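Local coordinates for protein tRNA-5-methyluridine(54) 2-sulfurtransferase (Pyrococcus horikoshii, PDB 3VRH) that catalyses the ATP-dependent 2-thiolation of 5-methyluridine 54 in the T loop of tRNA, a modification that stabilises tRNA in thermophiles, at residues A[130-138]-A[283-291]; A[9-17]-A[202-210]. All coordinates share one frame; numbering follows the deposited sequence.

Interaction 1 (A[130-138]-A[283-291]); sequences YCGLTKRYI and ICAFCKFWG. With ZN (zinc ion), chain C.
Phe286 has an aromatic neighbour over each face: the Tyr137 ring of helix 130-138 on one, Trp290 CD1 of its own helix over the rim of the other. With Tyr137 it makes an offset stack, centroids 3.8 Å apart and planes at 9°, while Phe286 CB sits over the Tyr137 face as a CH-pi donor. Thr134 CG2 closes the edge, 3.7 Å from Phe286 CE1. The one polar bond across runs from Trp290 NE1 to Thr134 OG1, 3.1 Å, with the hydroxyl in the indole plane. Thr134 OG1 donates to Tyr130 O at 2.6 Å, helping fix the hydroxyl's rotation. Helix 285-290 belongs to the C-terminal zinc site: Cys284 and Cys287 bind the ion with Cys272 and Cys275, and Cys284 SG caps the helix by accepting from Cys287 N at 3.5 Å. The contact packs this module against helix 127-145 of the PP-loop domain, whose Cys131 and Lys135, which bind the [4Fe-4S] cluster and ATP in the working enzyme, point away. At the other end, Tyr130 CG sits between the backbone N and the carbonyl carbon (chi1 67°), turning the ring to Phe289; the planes tilt 29° and overlap little, Phe289 CZ lying 3.4 Å from Tyr130 CG.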
ATOM      1  N   TYR A 130      -2.221   7.837  23.380  1.00 30.52           N
ATOM      2  CA  TYR A 130      -1.642   8.892  24.201  1.00 32.57           C
ATOM      3  C   TYR A 130      -0.288   8.453  24.787  1.00 28.81           C
ATOM      4  O   TYR A 130       0.533   9.291  25.138  1.00 26.95           O
ATOM      5  CB  TYR A 130      -2.608   9.453  25.259  1.00 34.55           C
ATOM      6  CG  TYR A 130      -3.047   8.544  26.401  1.00 30.32           C
ATOM      7  CD1 TYR A 130      -2.302   8.445  27.574  1.00 30.79           C
ATOM      8  CD2 TYR A 130      -4.244   7.848  26.330  1.00 32.05           C
ATOM      9  CE1 TYR A 130      -2.730   7.653  28.627  1.00 29.56           C
ATOM     10  CE2 TYR A 130      -4.674   7.056  27.364  1.00 30.18           C
ATOM     11  CZ  TYR A 130      -3.924   6.956  28.513  1.00 31.85           C
ATOM     12  OH  TYR A 130      -4.379   6.147  29.544  1.00 31.17           O
ATOM     13  N   CYS A 131      -0.054   7.142  24.840  1.00 29.91           N
ATOM     14  CA  CYS A 131       1.259   6.617  25.203  1.00 26.73           C
ATOM     15  C   CYS A 131       2.311   7.102  24.226  1.00 27.91           C
ATOM     16  O   CYS A 131       3.374   7.576  24.641  1.00 30.15           O
ATOM     17  CB  CYS A 131       1.264   5.083  25.248  1.00 29.70           C
ATOM     18  SG  CYS A 131       2.854   4.375  25.820  1.00 34.86           S
ATOM     19  N   GLY A 132       2.007   6.985  22.933  1.00 32.34           N
ATOM     20  CA  GLY A 132       2.898   7.414  21.862  1.00 30.25           C
ATOM     21  C   GLY A 132       3.224   8.900  21.917  1.00 33.67           C
ATOM     22  O   GLY A 132       4.404   9.286  21.822  1.00 31.11           O
ATOM     23  N   LEU A 133       2.184   9.727  22.068  1.00 32.33           N
ATOM     24  CA  LEU A 133       2.341  11.170  22.258  1.00 32.54           C
ATOM     25  C   LEU A 133       3.286  11.453  23.433  1.00 31.34           C
ATOM     26  O   LEU A 133       4.284  12.164  23.296  1.00 28.78           O
ATOM     27  CB  LEU A 133       0.975  11.823  22.531  1.00 32.31           C
ATOM     28  CG  LEU A 133       0.896  13.257  23.103  1.00 39.35           C
ATOM     29  CD1 LEU A 133       1.402  14.308  22.102  1.00 39.91           C
ATOM     30  CD2 LEU A 133      -0.519  13.628  23.621  1.00 40.59           C
ATOM     31  N   THR A 134       2.946  10.893  24.585  1.00 28.54           N
ATOM     32  CA  THR A 134       3.687  11.121  25.816  1.00 26.64           C
ATOM     33  C   THR A 134       5.132  10.680  25.685  1.00 28.85           C
ATOM     34  O   THR A 134       6.048  11.382  26.127  1.00 29.40           O
ATOM     35  CB  THR A 134       3.060  10.321  26.970  1.00 30.03           C
ATOM     36  OG1 THR A 134       1.676  10.653  27.069  1.00 30.35           O
ATOM     37  CG2 THR A 134       3.758  10.638  28.311  1.00 27.43           C
ATOM     38  N   LYS A 135       5.346   9.511  25.088  1.00 25.76           N
ATOM     39  CA  LYS A 135       6.698   8.982  25.014  1.00 28.09           C
ATOM     40  C   LYS A 135       7.594   9.820  24.084  1.00 28.86           C
ATOM     41  O   LYS A 135       8.755  10.103  24.409  1.00 28.76           O
ATOM     42  CB  LYS A 135       6.684   7.506  24.594  1.00 27.85           C
ATOM     43  CG  LYS A 135       8.079   6.878  24.574  1.00 31.98           C
ATOM     44  CD  LYS A 135       8.078   5.441  23.985  1.00 37.95           C
ATOM     45  CE  LYS A 135       9.497   4.839  24.000  1.00 38.21           C
ATOM     46  NZ  LYS A 135       9.591   3.456  23.439  1.00 36.87           N
ATOM     47  N   ARG A 136       7.054  10.215  22.936  1.00 24.53           N
ATOM     48  CA  ARG A 136       7.819  10.978  21.951  1.00 27.41           C
ATOM     49  C   ARG A 136       8.201  12.329  22.540  1.00 25.59           C
ATOM     50  O   ARG A 136       9.295  12.824  22.315  1.00 27.22           O
ATOM     51  CB  ARG A 136       7.035  11.168  20.631  1.00 32.26           C
ATOM     52  CG  ARG A 136       7.288  10.046  19.582  1.00 42.49           C
ATOM     53  CD  ARG A 136       6.565  10.255  18.230  1.00 37.89           C
ATOM     54  NE  ARG A 136       5.108  10.337  18.383  1.00 42.67           N
ATOM     55  CZ  ARG A 136       4.299   9.282  18.484  1.00 45.80           C
ATOM     56  NH1 ARG A 136       4.798   8.051  18.451  1.00 50.77           N
ATOM     57  NH2 ARG A 136       2.992   9.450  18.630  1.00 43.42           N
ATOM     58  N   TYR A 137       7.286  12.912  23.300  1.00 24.77           N
ATOM     59  CA  TYR A 137       7.517  14.217  23.890  1.00 30.73           C
ATOM     60  C   TYR A 137       8.638  14.135  24.913  1.00 29.88           C
ATOM     61  O   TYR A 137       9.552  14.965  24.921  1.00 29.54           O
ATOM     62  CB  TYR A 137       6.253  14.749  24.568  1.00 24.12           C
ATOM     63  CG  TYR A 137       6.485  16.066  25.304  1.00 33.57           C
ATOM     64  CD1 TYR A 137       6.826  16.083  26.647  1.00 28.40           C
ATOM     65  CD2 TYR A 137       6.355  17.291  24.649  1.00 32.58           C
ATOM     66  CE1 TYR A 137       7.045  17.274  27.319  1.00 31.97           C
ATOM     67  CE2 TYR A 137       6.555  18.481  25.315  1.00 33.83           C
ATOM     68  CZ  TYR A 137       6.909  18.463  26.657  1.00 36.00           C
ATOM     69  OH  TYR A 137       7.119  19.640  27.337  1.00 32.34           O
ATOM     70  N   ILE A 138       8.548  13.136  25.783  1.00 25.92           N
ATOM     71  CA  ILE A 138       9.528  12.978  26.856  1.00 27.03           C
ATOM     72  C   ILE A 138      10.912  12.681  26.297  1.00 26.91           C
ATOM     73  O   ILE A 138      11.902  13.208  26.791  1.00 24.95           O
ATOM     74  CB  ILE A 138       9.112  11.883  27.853  1.00 21.94           C
ATOM     75  CG1 ILE A 138       7.856  12.307  28.612  1.00 27.67           C
ATOM     76  CG2 ILE A 138      10.253  11.586  28.837  1.00 26.85           C
ATOM     77  CD1 ILE A 138       7.343  11.267  29.615  1.00 28.74           C
ATOM     78  N   ILE A 283      -0.597  26.416  23.077  1.00 62.12           N
ATOM     79  CA  ILE A 283      -0.230  25.385  24.053  1.00 57.93           C
ATOM     80  C   ILE A 283      -0.084  24.051  23.327  1.00 56.86           C
ATOM     81  O   ILE A 283      -0.847  23.758  22.403  1.00 59.60           O
ATOM     82  CB  ILE A 283      -1.243  25.271  25.202  1.00 55.47           C
ATOM     83  CG1 ILE A 283      -1.340  26.604  25.938  1.00 50.84           C
ATOM     84  CG2 ILE A 283      -0.824  24.191  26.180  1.00 51.08           C
ATOM     85  CD1 ILE A 283      -2.232  26.546  27.121  1.00 55.92           C
ATOM     86  N   CYS A 284       0.908  23.253  23.713  1.00 48.90           N
ATOM     87  CA  CYS A 284       1.215  22.072  22.919  1.00 48.87           C
ATOM     88  C   CYS A 284       0.327  20.875  23.266  1.00 42.43           C
ATOM     89  O   CYS A 284      -0.402  20.886  24.266  1.00 42.31           O
ATOM     90  CB  CYS A 284       2.709  21.734  22.954  1.00 44.56           C
ATOM     91  SG  CYS A 284       3.228  20.558  24.218  1.00 42.33           S
ATOM     92  N   ALA A 285       0.364  19.871  22.394  1.00 42.61           N
ATOM     93  CA  ALA A 285      -0.478  18.684  22.520  1.00 44.63           C
ATOM     94  C   ALA A 285      -0.265  17.989  23.864  1.00 35.86           C
ATOM     95  O   ALA A 285      -1.224  17.741  24.601  1.00 33.13           O
ATOM     96  CB  ALA A 285      -0.209  17.717  21.370  1.00 44.03           C
ATOM     97  N   PHE A 286       0.996  17.690  24.167  1.00 37.94           N
ATOM     98  CA  PHE A 286       1.362  17.060  25.434  1.00 33.51           C
ATOM     99  C   PHE A 286       0.774  17.841  26.594  1.00 31.13           C
ATOM    100  O   PHE A 286       0.025  17.291  27.394  1.00 30.69           O
ATOM    101  CB  PHE A 286       2.879  16.996  25.563  1.00 36.03           C
ATOM    102  CG  PHE A 286       3.367  16.302  26.813  1.00 36.16           C
ATOM    103  CD1 PHE A 286       3.523  14.919  26.838  1.00 31.49           C
ATOM    104  CD2 PHE A 286       3.690  17.030  27.947  1.00 33.58           C
ATOM    105  CE1 PHE A 286       3.985  14.276  27.961  1.00 30.80           C
ATOM    106  CE2 PHE A 286       4.155  16.389  29.088  1.00 36.90           C
ATOM    107  CZ  PHE A 286       4.302  15.010  29.096  1.00 33.07           C
ATOM    108  N   CYS A 287       1.092  19.134  26.655  1.00 35.71           N
ATOM    109  CA  CYS A 287       0.629  20.002  27.736  1.00 34.75           C
ATOM    110  C   CYS A 287      -0.882  20.103  27.852  1.00 39.68           C
ATOM    111  O   CYS A 287      -1.423  20.122  28.960  1.00 36.48           O
ATOM    112  CB  CYS A 287       1.213  21.399  27.580  1.00 39.37           C
ATOM    113  SG  CYS A 287       2.862  21.502  28.224  1.00 37.60           S
ATOM    114  N   LYS A 288      -1.566  20.192  26.715  1.00 38.95           N
ATOM    115  CA  LYS A 288      -3.027  20.242  26.756  1.00 41.84           C
ATOM    116  C   LYS A 288      -3.607  18.921  27.256  1.00 36.99           C
ATOM    117  O   LYS A 288      -4.492  18.909  28.113  1.00 42.08           O
ATOM    118  CB  LYS A 288      -3.627  20.633  25.394  1.00 42.14           C
ATOM    119  CG  LYS A 288      -3.361  22.084  25.007  1.00 54.46           C
ATOM    120  CD  LYS A 288      -3.935  22.450  23.639  1.00 54.85           C
ATOM    121  CE  LYS A 288      -5.409  22.826  23.742  1.00 60.26           C
ATOM    122  NZ  LYS A 288      -6.002  23.142  22.408  1.00 68.35           N
ATOM    123  N   PHE A 289      -3.103  17.809  26.733  1.00 37.64           N
ATOM    124  CA  PHE A 289      -3.616  16.504  27.146  1.00 35.36           C
ATOM    125  C   PHE A 289      -3.430  16.285  28.640  1.00 32.95           C
ATOM    126  O   PHE A 289      -4.352  15.875  29.336  1.00 34.29           O
ATOM    127  CB  PHE A 289      -2.960  15.360  26.358  1.00 31.48           C
ATOM    128  CG  PHE A 289      -3.364  14.001  26.847  1.00 38.15           C
ATOM    129  CD1 PHE A 289      -4.541  13.416  26.404  1.00 32.18           C
ATOM    130  CD2 PHE A 289      -2.585  13.317  27.779  1.00 34.49           C
ATOM    131  CE1 PHE A 289      -4.934  12.169  26.861  1.00 34.98           C
ATOM    132  CE2 PHE A 289      -2.966  12.067  28.245  1.00 33.40           C
ATOM    133  CZ  PHE A 289      -4.149  11.488  27.778  1.00 39.37           C
ATOM    134  N   TRP A 290      -2.223  16.557  29.130  1.00 33.69           N
ATOM    135  CA  TRP A 290      -1.897  16.293  30.526  1.00 34.02           C
ATOM    136  C   TRP A 290      -2.401  17.405  31.459  1.00 38.00           C
ATOM    137  O   TRP A 290      -2.366  17.267  32.693  1.00 35.35           O
ATOM    138  CB  TRP A 290      -0.379  16.008  30.689  1.00 34.09           C
ATOM    139  CG  TRP A 290      -0.032  14.634  30.196  1.00 30.59           C
ATOM    140  CD1 TRP A 290       0.610  14.309  29.037  1.00 29.72           C
ATOM    141  CD2 TRP A 290      -0.395  13.390  30.814  1.00 29.97           C
ATOM    142  NE1 TRP A 290       0.695  12.938  28.910  1.00 26.72           N
ATOM    143  CE2 TRP A 290       0.089  12.355  29.990  1.00 27.27           C
ATOM    144  CE3 TRP A 290      -1.074  13.054  31.988  1.00 34.84           C
ATOM    145  CZ2 TRP A 290      -0.085  11.012  30.304  1.00 34.15           C
ATOM    146  CZ3 TRP A 290      -1.247  11.719  32.302  1.00 31.36           C
ATOM    147  CH2 TRP A 290      -0.756  10.714  31.462  1.00 33.40           C
ATOM    148  N   GLY A 291      -2.896  18.490  30.861  1.00 37.76           N
ATOM    149  CA  GLY A 291      -3.425  19.605  31.625  1.00 41.41           C
ATOM    150  C   GLY A 291      -2.347  20.222  32.496  1.00 45.00           C
ATOM    151  O   GLY A 291      -2.528  20.429  33.697  1.00 45.33           O
TER
HETATM  152 ZN    ZN C 402       3.986  22.215  26.170  1.00 39.98          ZN

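Interaction 2 (A[9-17]-A[202-210])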
ATOM      1  N   GLU A   9      29.645 -23.941  11.791  1.00 42.16           N
ATOM      2  CA  GLU A   9      28.270 -24.230  11.394  1.00 47.23           C
ATOM      3  C   GLU A   9      27.483 -22.939  11.129  1.00 38.68           C
ATOM      4  O   GLU A   9      27.637 -21.937  11.838  1.00 34.33           O
ATOM      5  CB  GLU A   9      27.569 -25.076  12.458  1.00 46.06           C
ATOM      6  CG  GLU A   9      26.279 -25.734  11.954  1.00 64.62           C
ATOM      7  CD  GLU A   9      25.706 -26.760  12.929  1.00 76.72           C
ATOM      8  OE1 GLU A   9      26.028 -26.685  14.138  1.00 86.62           O
ATOM      9  OE2 GLU A   9      24.940 -27.647  12.483  1.00 76.94           O
ATOM     10  N   ALA A  10      26.653 -22.965  10.096  1.00 38.37           N
ATOM     11  CA  ALA A  10      25.859 -21.799   9.731  1.00 35.11           C
ATOM     12  C   ALA A  10      24.917 -21.438  10.869  1.00 34.42           C
ATOM     13  O   ALA A  10      24.306 -22.310  11.476  1.00 36.43           O
ATOM     14  CB  ALA A  10      25.080 -22.075   8.459  1.00 35.49           C
ATOM     15  N   TYR A  11      24.808 -20.156  11.177  1.00 33.35           N
ATOM     16  CA  TYR A  11      23.891 -19.722  12.220  1.00 32.94           C
ATOM     17  C   TYR A  11      22.626 -19.172  11.594  1.00 31.83           C
ATOM     18  O   TYR A  11      21.542 -19.262  12.166  1.00 30.83           O
ATOM     19  CB  TYR A  11      24.550 -18.649  13.072  1.00 32.83           C
ATOM     20  CG  TYR A  11      23.642 -17.942  14.059  1.00 33.70           C
ATOM     21  CD1 TYR A  11      23.078 -18.630  15.125  1.00 32.35           C
ATOM     22  CD2 TYR A  11      23.388 -16.573  13.949  1.00 29.11           C
ATOM     23  CE1 TYR A  11      22.272 -17.988  16.040  1.00 37.86           C
ATOM     24  CE2 TYR A  11      22.588 -15.917  14.870  1.00 26.80           C
ATOM     25  CZ  TYR A  11      22.029 -16.633  15.917  1.00 36.71           C
ATOM     26  OH  TYR A  11      21.219 -16.011  16.856  1.00 33.74           O
ATOM     27  N   ILE A  12      22.769 -18.596  10.411  1.00 32.46           N
ATOM     28  CA  ILE A  12      21.638 -17.992   9.738  1.00 32.79           C
ATOM     29  C   ILE A  12      21.911 -17.883   8.236  1.00 34.73           C
ATOM     30  O   ILE A  12      23.073 -17.818   7.821  1.00 34.94           O
ATOM     31  CB  ILE A  12      21.351 -16.609  10.348  1.00 33.68           C
ATOM     32  CG1 ILE A  12      20.073 -15.996   9.760  1.00 28.21           C
ATOM     33  CG2 ILE A  12      22.557 -15.696  10.183  1.00 31.07           C
ATOM     34  CD1 ILE A  12      19.669 -14.696  10.425  1.00 30.84           C
ATOM     35  N   LYS A  13      20.853 -17.902   7.426  1.00 32.29           N
ATOM     36  CA  LYS A  13      20.971 -17.623   5.992  1.00 37.11           C
ATOM     37  C   LYS A  13      20.604 -16.174   5.685  1.00 33.64           C
ATOM     38  O   LYS A  13      19.529 -15.714   6.032  1.00 32.74           O
ATOM     39  CB  LYS A  13      20.112 -18.575   5.160  1.00 38.12           C
ATOM     40  CG  LYS A  13      20.204 -18.316   3.652  1.00 47.15           C
ATOM     41  CD  LYS A  13      19.508 -19.421   2.852  1.00 55.90           C
ATOM     42  CE  LYS A  13      19.756 -19.285   1.351  1.00 63.50           C
ATOM     43  NZ  LYS A  13      18.885 -18.255   0.696  1.00 61.53           N
ATOM     44  N   ILE A  14      21.530 -15.450   5.072  1.00 34.12           N
ATOM     45  CA  ILE A  14      21.295 -14.073   4.671  1.00 35.03           C
ATOM     46  C   ILE A  14      20.916 -14.103   3.198  1.00 36.31           C
ATOM     47  O   ILE A  14      21.581 -14.777   2.405  1.00 38.13           O
ATOM     48  CB  ILE A  14      22.564 -13.206   4.860  1.00 30.35           C
ATOM     49  CG1 ILE A  14      23.035 -13.252   6.318  1.00 29.51           C
ATOM     50  CG2 ILE A  14      22.317 -11.764   4.398  1.00 27.91           C
ATOM     51  CD1 ILE A  14      21.971 -12.836   7.305  1.00 28.36           C
ATOM     52  N   HIS A  15      19.858 -13.387   2.833  1.00 35.25           N
ATOM     53  CA  HIS A  15      19.324 -13.446   1.473  1.00 38.83           C
ATOM     54  C   HIS A  15      20.037 -12.499   0.528  1.00 39.67           C
ATOM     55  O   HIS A  15      20.302 -12.845  -0.627  1.00 39.12           O
ATOM     56  CB  HIS A  15      17.824 -13.124   1.455  1.00 41.28           C
ATOM     57  CG  HIS A  15      17.031 -13.866   2.484  1.00 39.97           C
ATOM     58  ND1 HIS A  15      16.968 -15.244   2.524  1.00 41.53           N
ATOM     59  CD2 HIS A  15      16.263 -13.424   3.509  1.00 41.17           C
ATOM     60  CE1 HIS A  15      16.195 -15.616   3.531  1.00 43.69           C
ATOM     61  NE2 HIS A  15      15.749 -14.531   4.141  1.00 42.67           N
ATOM     62  N   TYR A  16      20.336 -11.299   1.016  1.00 37.80           N
ATOM     63  CA  TYR A  16      20.943 -10.272   0.175  1.00 41.12           C
ATOM     64  C   TYR A  16      22.188  -9.660   0.816  1.00 42.32           C
ATOM     65  O   TYR A  16      22.080  -8.868   1.756  1.00 45.85           O
ATOM     66  CB  TYR A  16      19.931  -9.169  -0.134  1.00 42.41           C
ATOM     67  CG  TYR A  16      18.589  -9.684  -0.596  1.00 48.45           C
ATOM     68  CD1 TYR A  16      18.393 -10.109  -1.912  1.00 52.64           C
ATOM     69  CD2 TYR A  16      17.512  -9.747   0.280  1.00 49.54           C
ATOM     70  CE1 TYR A  16      17.153 -10.582  -2.335  1.00 48.42           C
ATOM     71  CE2 TYR A  16      16.271 -10.216  -0.136  1.00 46.72           C
ATOM     72  CZ  TYR A  16      16.102 -10.626  -1.437  1.00 46.90           C
ATOM     73  OH  TYR A  16      14.875 -11.090  -1.829  1.00 56.55           O
ATOM     74  N   PRO A  17      23.377 -10.046   0.328  1.00 39.88           N
ATOM     75  CA  PRO A  17      23.542 -11.090  -0.691  1.00 44.85           C
ATOM     76  C   PRO A  17      23.355 -12.488  -0.095  1.00 39.84           C
ATOM     77  O   PRO A  17      23.323 -12.627   1.130  1.00 38.01           O
ATOM     78  CB  PRO A  17      24.993 -10.898  -1.152  1.00 38.71           C
ATOM     79  CG  PRO A  17      25.689 -10.334   0.036  1.00 41.63           C
ATOM     80  CD  PRO A  17      24.668  -9.450   0.721  1.00 37.66           C
ATOM     81  N   ARG A 202      13.894  -9.956  11.355  1.00 22.92           N
ATOM     82  CA  ARG A 202      14.463 -11.282  11.522  1.00 24.65           C
ATOM     83  C   ARG A 202      15.966 -11.208  11.874  1.00 23.30           C
ATOM     84  O   ARG A 202      16.455 -11.946  12.738  1.00 20.96           O
ATOM     85  CB  ARG A 202      14.231 -12.028  10.217  1.00 23.80           C
ATOM     86  CG  ARG A 202      14.862 -13.357  10.085  1.00 27.38           C
ATOM     87  CD  ARG A 202      14.868 -13.723   8.595  1.00 27.08           C
ATOM     88  NE  ARG A 202      15.600 -14.957   8.402  1.00 31.41           N
ATOM     89  CZ  ARG A 202      16.703 -15.078   7.670  1.00 28.64           C
ATOM     90  NH1 ARG A 202      17.192 -14.033   7.019  1.00 32.05           N
ATOM     91  NH2 ARG A 202      17.291 -16.266   7.568  1.00 32.16           N
ATOM     92  N   GLU A 203      16.693 -10.302  11.225  1.00 20.32           N
ATOM     93  CA  GLU A 203      18.116 -10.117  11.556  1.00 24.70           C
ATOM     94  C   GLU A 203      18.292  -9.526  12.963  1.00 22.37           C
ATOM     95  O   GLU A 203      19.199  -9.901  13.686  1.00 23.14           O
ATOM     96  CB  GLU A 203      18.807  -9.255  10.499  1.00 23.81           C
ATOM     97  CG  GLU A 203      18.894  -9.974   9.172  1.00 24.41           C
ATOM     98  CD  GLU A 203      19.385  -9.103   8.049  1.00 26.43           C
ATOM     99  OE1 GLU A 203      19.165  -7.874   8.084  1.00 25.14           O
ATOM    100  OE2 GLU A 203      19.987  -9.667   7.116  1.00 25.22           O
ATOM    101  N   VAL A 204      17.397  -8.619  13.348  1.00 23.32           N
ATOM    102  CA  VAL A 204      17.423  -8.060  14.694  1.00 21.86           C
ATOM    103  C   VAL A 204      17.221  -9.147  15.742  1.00 26.74           C
ATOM    104  O   VAL A 204      18.022  -9.265  16.686  1.00 21.48           O
ATOM    105  CB  VAL A 204      16.397  -6.936  14.879  1.00 22.53           C
ATOM    106  CG1 VAL A 204      16.352  -6.488  16.329  1.00 22.88           C
ATOM    107  CG2 VAL A 204      16.724  -5.758  13.955  1.00 20.89           C
ATOM    108  N   VAL A 205      16.170  -9.950  15.577  1.00 23.67           N
ATOM    109  CA  VAL A 205      15.971 -11.100  16.456  1.00 23.62           C
ATOM    110  C   VAL A 205      17.233 -11.961  16.537  1.00 27.13           C
ATOM    111  O   VAL A 205      17.714 -12.272  17.636  1.00 27.71           O
ATOM    112  CB  VAL A 205      14.773 -11.979  16.026  1.00 23.00           C
ATOM    113  CG1 VAL A 205      14.779 -13.309  16.806  1.00 22.53           C
ATOM    114  CG2 VAL A 205      13.464 -11.234  16.252  1.00 22.65           C
ATOM    115  N   ALA A 206      17.793 -12.316  15.387  1.00 23.82           N
ATOM    116  CA  ALA A 206      18.987 -13.153  15.385  1.00 25.48           C
ATOM    117  C   ALA A 206      20.191 -12.491  16.085  1.00 25.70           C
ATOM    118  O   ALA A 206      21.004 -13.157  16.734  1.00 25.23           O
ATOM    119  CB  ALA A 206      19.337 -13.582  13.961  1.00 28.25           C
ATOM    120  N   TYR A 207      20.300 -11.177  15.965  1.00 25.38           N
ATOM    121  CA  TYR A 207      21.429 -10.495  16.563  1.00 24.16           C
ATOM    122  C   TYR A 207      21.325 -10.462  18.083  1.00 26.87           C
ATOM    123  O   TYR A 207      22.284 -10.791  18.773  1.00 31.27           O
ATOM    124  CB  TYR A 207      21.580  -9.085  16.005  1.00 24.93           C
ATOM    125  CG  TYR A 207      22.853  -8.419  16.463  1.00 26.72           C
ATOM    126  CD1 TYR A 207      22.877  -7.641  17.612  1.00 27.84           C
ATOM    127  CD2 TYR A 207      24.036  -8.590  15.761  1.00 27.02           C
ATOM    128  CE1 TYR A 207      24.054  -7.033  18.048  1.00 31.56           C
ATOM    129  CE2 TYR A 207      25.214  -7.989  16.180  1.00 24.87           C
ATOM    130  CZ  TYR A 207      25.218  -7.207  17.323  1.00 31.47           C
ATOM    131  OH  TYR A 207      26.384  -6.604  17.750  1.00 30.35           O
ATOM    132  N   ALA A 208      20.168 -10.058  18.599  1.00 24.08           N
ATOM    133  CA  ALA A 208      19.917 -10.052  20.038  1.00 27.33           C
ATOM    134  C   ALA A 208      20.242 -11.390  20.686  1.00 26.18           C
ATOM    135  O   ALA A 208      20.854 -11.451  21.739  1.00 28.37           O
ATOM    136  CB  ALA A 208      18.477  -9.699  20.322  1.00 23.92           C
ATOM    137  N   LEU A 209      19.808 -12.463  20.056  1.00 28.72           N
ATOM    138  CA  LEU A 209      19.999 -13.786  20.617  1.00 30.13           C
ATOM    139  C   LEU A 209      21.472 -14.143  20.565  1.00 29.16           C
ATOM    140  O   LEU A 209      21.989 -14.776  21.479  1.00 30.06           O
ATOM    141  CB  LEU A 209      19.137 -14.807  19.867  1.00 29.41           C
ATOM    142  CG  LEU A 209      17.670 -14.328  19.873  1.00 37.33           C
ATOM    143  CD1 LEU A 209      16.688 -15.307  19.205  1.00 42.29           C
ATOM    144  CD2 LEU A 209      17.220 -13.949  21.307  1.00 38.20           C
ATOM    145  N   ALA A 210      22.152 -13.700  19.510  1.00 30.72           N
ATOM    146  CA  ALA A 210      23.577 -13.984  19.363  1.00 28.49           C
ATOM    147  C   ALA A 210      24.397 -13.293  20.440  1.00 30.79           C
ATOM    148  O   ALA A 210      25.354 -13.859  20.941  1.00 28.46           O
ATOM    149  CB  ALA A 210      24.071 -13.604  17.978  1.00 27.22           C
TER
HETATM  150  O   HOH W   1      18.244 -18.782   8.285  1.00 33.73           O
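Arg202 reaches out from helix 202-210 and slots its guanidinium between Ile12 and His15. Ile12 CG1 lies over one face, 3.6 Å from Arg202 NH2, and His15 NE2 lies over the opposite face, the ring turned 22° from the guanidinium plane. With CG anti to the backbone N (chi1 173°) and the chain extended to NE, the group arrives end-on at the strand, and both terminal nitrogens hold Lys13 O in their own plane: Arg202 NH2 at 2.8 Å on a carbonyl lone pair, Arg202 NH1 at 3.0 Å near the C=O line but with a more bent N-H (137°). Further along, Tyr11 presents its ring edge to the helix, and Tyr11 OH donates to Ala206 O, 2.9 Å away, a carbonyl that also takes the helical bond from Ala210 N. Between these grips, Ile12 CD1 rests on Ala206 CB at 3.7 Å, with Phe26 of helix 23-40 touching both residues. Strand 12-14 and its antiparallel partner 19-21 form the hairpin of the N-terminal zinc-binding domain, with a classic beta bulge where Tyr11 and Ile12 face Leu21. Both acceptors being main-chain carbonyls, docking on the PP-loop helix probably depends on where the backbones run.

Interactions 1 and 2 lie on opposite sides of the chain's centre, their centres 37 Å apart and their nearest atoms about 14 Å apart, without touching. Along the chain the segments alternate: 9-17, 130-138, 202-210, then 283-291. Each contact pairs a helix of the central PP-loop domain, 127-145 or 201-211, with a part of a zinc-binding region: the N-terminal hairpin in interaction 2, the C-terminal helix 285-290 in interaction 1. Both PP-loop helices belong to the domain built round the parallel-stranded core of the six-stranded mixed sheet. The N-terminal and C-terminal zinc regions are therefore fastened to separate flanks of the domain that binds ATP and the iron-sulfur cluster.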